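Local coordinates for protein EF0056 (Enterococcus faecalis, PDB 6ORI) that is of unknown function but belongs to an enterococcal surface protein probably linked to biofilm formation, with probably immunoglobulin-like architecture and a bound calcium ion, at residues 93-96 and 97-100; 308-311 and 312-315. All blocks are in the same frame, centred on the assembly; numbering follows the deposited sequence.

Interaction 1: residues 93-96 and 97-100; sequences VGNS and RRTF
Arg98 doubles back along its own strand entrance and lays its guanidinium over the carbonyl of Ser96 and beside the side chain of Asn95. CG sits beside the backbone N (chi1 -50°) and a bend at chi2 (-56°) turns the guanidinium back, after which the chain straightens. The direct contacts include close packing. Arg98 CD sits 3.3 Å from Ser96 O, and that oxygen lies over one face of the guanidinium, 3.3 Å from Arg98 NH1 at an angle too poor for a hydrogen bond. At the far end Arg98 NH2 packs 3.6 Å from Asn95 CB; the amide and guanidinium planes stand 70° apart.

A water carries further bonds. It accepts from Arg98 NH1 at 2.9 Å, in the guanidinium plane, and donates to Arg97 O at 2.9 Å. Its third bond is to Ser96 OG at 2.7 Å.

Arg98 is buried against Arg120 and Leu125, and its NE binds Gly124 O. Arg97, with its chain extended from CG to NE, bonds Gln86 through NE and forms a salt bridge to Asp88 through NH1, which also reaches Asn139 O. Backbone bonds from Arg98 to Val87 and from Phe100 to Ile85 pair the start of strand 98-104 with strand 82-87.

The carbonyl under the guanidinium face and the water at its edge both set oxygen close to the delocalised guanidinium charge, which probably favours the folded position. With one water joining a serine hydroxyl, a main-chain carbonyl and a buried arginine, solvent is an integral part of this loop-to-strand junction.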
ATOM      1  N   VAL A  93      -3.078 -28.227  -3.768  1.00 27.07           N
ATOM      2  CA  VAL A  93      -3.178 -29.621  -3.368  1.00 41.07           C
ATOM      3  C   VAL A  93      -4.336 -29.811  -2.410  1.00 30.77           C
ATOM      4  O   VAL A  93      -4.249 -30.587  -1.466  1.00 34.71           O
ATOM      5  N   GLY A  94      -5.416 -29.079  -2.657  1.00 44.67           N
ATOM      6  CA  GLY A  94      -6.639 -29.235  -1.896  1.00 37.58           C
ATOM      7  C   GLY A  94      -6.522 -28.868  -0.426  1.00 28.01           C
ATOM      8  O   GLY A  94      -7.242 -29.414   0.410  1.00 56.55           O
ATOM      9  N   ASN A  95      -5.609 -27.958  -0.104  1.00 23.38           N
ATOM     10  CA  ASN A  95      -5.513 -27.417   1.252  1.00 19.16           C
ATOM     11  C   ASN A  95      -6.847 -26.772   1.621  1.00 17.25           C
ATOM     12  O   ASN A  95      -7.559 -26.276   0.745  1.00 25.56           O
ATOM     13  CB  ASN A  95      -4.403 -26.364   1.342  1.00 15.86           C
ATOM     14  CG  ASN A  95      -3.009 -26.952   1.251  1.00 26.09           C
ATOM     15  OD1 ASN A  95      -2.408 -26.986   0.173  1.00 29.76           O
ATOM     16  ND2 ASN A  95      -2.468 -27.372   2.392  1.00 23.08           N
ATOM     17  N   SER A  96      -7.176 -26.759   2.909  1.00 16.92           N
ATOM     18  CA  SER A  96      -8.480 -26.284   3.357  1.00 12.87           C
ATOM     19  C   SER A  96      -8.493 -24.774   3.668  1.00  8.88           C
ATOM     20  O   SER A  96      -7.451 -24.137   3.859  1.00  9.92           O
ATOM     21  CB  SER A  96      -8.934 -27.091   4.576  1.00 20.50           C
ATOM     22  OG  SER A  96      -7.979 -27.045   5.615  1.00 23.90           O
ATOM     23  N   ARG A  97      -9.698 -24.233   3.756  1.00  7.89           N
ATOM     24  CA  ARG A  97      -9.910 -22.818   4.096  1.00  7.27           C
ATOM     25  C   ARG A  97      -9.274 -22.505   5.443  1.00  5.15           C
ATOM     26  O   ARG A  97      -9.321 -23.294   6.378  1.00  7.65           O
ATOM     27  CB  ARG A  97     -11.400 -22.532   4.118  1.00  9.12           C
ATOM     28  CG  ARG A  97     -11.787 -21.108   4.271  1.00  8.16           C
ATOM     29  CD  ARG A  97     -13.229 -20.930   3.830  1.00  6.29           C
ATOM     30  NE  ARG A  97     -13.710 -19.585   4.041  1.00  5.65           N
ATOM     31  CZ  ARG A  97     -13.503 -18.575   3.204  1.00  5.38           C
ATOM     32  NH1 ARG A  97     -12.796 -18.746   2.099  1.00  7.61           N
ATOM     33  NH2 ARG A  97     -13.983 -17.400   3.484  1.00  6.03           N
ATOM     34  N   ARG A  98      -8.644 -21.338   5.522  1.00  4.80           N
ATOM     35  CA  ARG A  98      -7.948 -20.912   6.733  1.00  4.70           C
ATOM     36  C   ARG A  98      -8.735 -19.870   7.500  1.00  5.19           C
ATOM     37  O   ARG A  98      -9.491 -19.093   6.928  1.00  7.46           O
ATOM     38  CB  ARG A  98      -6.589 -20.307   6.415  1.00  5.45           C
ATOM     39  CG  ARG A  98      -5.716 -21.133   5.510  1.00  7.57           C
ATOM     40  CD  ARG A  98      -5.459 -22.523   6.009  1.00  7.56           C
ATOM     41  NE  ARG A  98      -4.360 -23.100   5.230  1.00  8.14           N
ATOM     42  CZ  ARG A  98      -4.132 -24.392   5.038  1.00  9.01           C
ATOM     43  NH1 ARG A  98      -4.932 -25.305   5.568  1.00 12.46           N
ATOM     44  NH2 ARG A  98      -3.085 -24.775   4.320  1.00  8.80           N
ATOM     45  N   THR A  99      -8.526 -19.863   8.821  1.00  4.95           N
ATOM     46  CA  THR A  99      -9.078 -18.853   9.709  1.00  5.40           C
ATOM     47  C   THR A  99      -7.974 -17.924  10.154  1.00  8.25           C
ATOM     48  O   THR A  99      -6.877 -18.364  10.487  1.00  9.65           O
ATOM     49  CB  THR A  99      -9.746 -19.527  10.913  1.00  7.17           C
ATOM     50  OG1 THR A  99     -10.890 -20.248  10.440  1.00  8.61           O
ATOM     51  CG2 THR A  99     -10.234 -18.498  11.928  1.00 10.27           C
ATOM     52  N   PHE A 100      -8.234 -16.630  10.106  1.00  6.80           N
ATOM     53  CA  PHE A 100      -7.340 -15.637  10.699  1.00  6.51           C
ATOM     54  C   PHE A 100      -7.682 -15.614  12.199  1.00  8.55           C
ATOM     55  O   PHE A 100      -8.830 -15.365  12.549  1.00 10.74           O
ATOM     56  CB  PHE A 100      -7.626 -14.266  10.096  1.00  7.07           C
ATOM     57  CG  PHE A 100      -6.721 -13.832   8.994  1.00  7.31           C
ATOM     58  CD1 PHE A 100      -5.556 -13.169   9.299  1.00  8.04           C
ATOM     59  CD2 PHE A 100      -7.052 -13.994   7.652  1.00 14.34           C
ATOM     60  CE1 PHE A 100      -4.702 -12.691   8.309  1.00 12.82           C
ATOM     61  CE2 PHE A 100      -6.185 -13.506   6.658  1.00  9.52           C
ATOM     62  CZ  PHE A 100      -5.025 -12.873   7.002  1.00 11.90           C
TER
HETATM   63  O   HOH W   1      -7.228 -25.133   7.291  1.00 16.14           O

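Interaction 2: residues 308-311 and 312-315; sequences ERRE and GHEN
Glu308 and His313 face each other flat, carboxylate and imidazole planes 5° apart, on the tightly packed side of this loop. Glu308 CG, anti to the backbone N (chi1 176°), and a bend at chi2 bring the carboxylate over the ring, OE1 above its centre. Glu308 CD is 3.6 Å from His313 CG, and Glu308 CG makes a CH-pi contact with the ring, 4.0 Å from its centroid. Arg310 holds the carboxylate from the side: NE meets Glu308 OE2 at 2.8 Å in a salt bridge, and NH2 meets Glu308 OE1 at 2.9 Å. Glu308 OE2 also takes the backbone N of Arg310 on its anti lone pair. The guanidinium runs alongside the imidazole, His313 CD2 over one of its faces. His313 ND1 accepts from Asn315 N at 2.9 Å, close to the ring plane, which fixes the ring's rotation and is consistent with a proton on NE2.

The outer side is looser: Glu311 and Gly312 are exposed at the corner, where Glu311 CB touches only backbone. His313 N bonds Arg310 O at 3.0 Å, and the positive phi of Gly312 (91°) suits the third position of the type II beta turn, Arg310 to His313, that reverses the chain between strands 300-304 and 318-322.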
ATOM      1  N   GLU A 308       0.204  20.438 -10.380  1.00  5.77           N
ATOM      2  CA  GLU A 308      -0.674  21.521 -10.794  1.00  4.87           C
ATOM      3  C   GLU A 308      -1.009  22.344  -9.561  1.00  4.93           C
ATOM      4  O   GLU A 308      -1.553  21.825  -8.580  1.00  7.41           O
ATOM      5  CB  GLU A 308      -1.943  20.934 -11.390  1.00  6.19           C
ATOM      6  CG  GLU A 308      -2.990  21.997 -11.776  1.00  8.56           C
ATOM      7  CD  GLU A 308      -2.425  23.015 -12.736  1.00  9.89           C
ATOM      8  OE1 GLU A 308      -2.100  22.620 -13.871  1.00 10.12           O
ATOM      9  OE2 GLU A 308      -2.277  24.203 -12.366  1.00  9.59           O
ATOM     10  N   ARG A 309      -0.659  23.621  -9.609  1.00  7.48           N
ATOM     11  CA  ARG A 309      -0.795  24.525  -8.471  1.00  8.02           C
ATOM     12  C   ARG A 309      -1.756  25.688  -8.702  1.00  9.34           C
ATOM     13  O   ARG A 309      -1.961  26.511  -7.806  1.00 10.14           O
ATOM     14  CB  ARG A 309       0.575  25.068  -8.095  1.00  8.55           C
ATOM     15  CG  ARG A 309       1.531  24.011  -7.560  1.00  8.75           C
ATOM     16  CD  ARG A 309       2.878  24.643  -7.308  1.00 10.71           C
ATOM     17  NE  ARG A 309       3.912  23.699  -6.899  1.00 10.79           N
ATOM     18  CZ  ARG A 309       4.060  23.248  -5.657  1.00 11.73           C
ATOM     19  NH1 ARG A 309       3.222  23.586  -4.697  1.00 11.59           N
ATOM     20  NH2 ARG A 309       5.050  22.429  -5.381  1.00 10.66           N
ATOM     21  N   ARG A 310      -2.347  25.782  -9.881  1.00  8.32           N
ATOM     22  CA  ARG A 310      -3.290  26.870 -10.131  1.00  8.98           C
ATOM     23  C   ARG A 310      -4.610  26.613  -9.424  1.00 10.06           C
ATOM     24  O   ARG A 310      -5.302  25.639  -9.704  1.00 10.05           O
ATOM     25  CB  ARG A 310      -3.515  27.067 -11.633  1.00 10.50           C
ATOM     26  CG  ARG A 310      -2.291  27.576 -12.346  1.00  9.22           C
ATOM     27  CD  ARG A 310      -2.424  27.530 -13.849  1.00  9.85           C
ATOM     28  NE  ARG A 310      -2.431  26.156 -14.362  1.00 10.27           N
ATOM     29  CZ  ARG A 310      -2.471  25.836 -15.650  1.00 10.43           C
ATOM     30  NH1 ARG A 310      -2.563  26.789 -16.563  1.00 12.27           N
ATOM     31  NH2 ARG A 310      -2.452  24.569 -16.039  1.00 10.72           N
ATOM     32  N   GLU A 311      -4.971  27.503  -8.500  1.00 13.33           N
ATOM     33  CA  GLU A 311      -6.207  27.343  -7.738  1.00 15.48           C
ATOM     34  C   GLU A 311      -7.388  27.169  -8.661  1.00 14.15           C
ATOM     35  O   GLU A 311      -7.554  27.943  -9.606  1.00 16.97           O
ATOM     36  CB  GLU A 311      -6.464  28.558  -6.834  1.00 16.76           C
ATOM     37  CG  GLU A 311      -5.517  28.695  -5.650  1.00 38.47           C
ATOM     38  CD  GLU A 311      -4.222  29.419  -5.998  1.00 72.25           C
ATOM     39  OE1 GLU A 311      -4.000  29.734  -7.191  1.00 55.30           O
ATOM     40  OE2 GLU A 311      -3.424  29.674  -5.067  1.00 42.07           O
ATOM     41  N   GLY A 312      -8.207  26.161  -8.399  1.00 14.59           N
ATOM     42  CA  GLY A 312      -9.411  25.947  -9.172  1.00 20.44           C
ATOM     43  C   GLY A 312      -9.235  25.030 -10.363  1.00 16.44           C
ATOM     44  O   GLY A 312     -10.221  24.593 -10.950  1.00 18.43           O
ATOM     45  N   HIS A 313      -7.990  24.729 -10.726  1.00 13.88           N
ATOM     46  CA  HIS A 313      -7.744  23.883 -11.879  1.00 10.93           C
ATOM     47  C   HIS A 313      -8.323  22.488 -11.646  1.00  9.61           C
ATOM     48  O   HIS A 313      -8.243  21.948 -10.539  1.00 10.59           O
ATOM     49  CB  HIS A 313      -6.245  23.788 -12.140  1.00  9.97           C
ATOM     50  CG  HIS A 313      -5.911  23.296 -13.508  1.00  9.86           C
ATOM     51  ND1 HIS A 313      -6.006  21.971 -13.858  1.00 11.00           N
ATOM     52  CD2 HIS A 313      -5.502  23.953 -14.618  1.00 11.67           C
ATOM     53  CE1 HIS A 313      -5.657  21.825 -15.123  1.00 13.87           C
ATOM     54  NE2 HIS A 313      -5.347  23.013 -15.608  1.00 15.20           N
ATOM     55  N   GLU A 314      -8.870  21.877 -12.686  1.00 13.54           N
ATOM     56  CA  GLU A 314      -9.457  20.540 -12.539  1.00 16.50           C
ATOM     57  C   GLU A 314      -8.437  19.498 -12.059  1.00 12.03           C
ATOM     58  O   GLU A 314      -8.786  18.547 -11.374  1.00 14.52           O
ATOM     59  CB  GLU A 314     -10.105  20.081 -13.850  1.00 22.85           C
ATOM     60  N   ASN A 315      -7.173  19.709 -12.392  1.00 12.25           N
ATOM     61  CA  ASN A 315      -6.110  18.781 -12.007  1.00  9.94           C
ATOM     62  C   ASN A 315      -5.277  19.248 -10.833  1.00  8.17           C
ATOM     63  O   ASN A 315      -4.165  18.760 -10.633  1.00  8.57           O
ATOM     64  CB  ASN A 315      -5.161  18.542 -13.185  1.00 16.64           C
ATOM     65  CG  ASN A 315      -5.844  17.904 -14.347  1.00 23.22           C
ATOM     66  OD1 ASN A 315      -6.815  17.159 -14.178  1.00 25.47           O
ATOM     67  ND2 ASN A 315      -5.355  18.195 -15.547  1.00 34.76           N
TER

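Both contacts are local and lie on opposite sides of the chain's centre, their own centres about 50 Å apart and their nearest atoms about 36 Å apart. Interaction 1 comes first, at the start of strand 98-104, in the antiparallel sheet system of the first half of the chain. Interaction 2 follows in the second half, in a loop that leaves strand 300-304 of a five-strand sheet and enters strand 318-322 of a four-strand one. They share no strand or sheet. The calcium site draws on both halves, Ser162 from the first and Asp374 and Asp402 from the second, whereas these two contacts shape peripheral loops of separate halves.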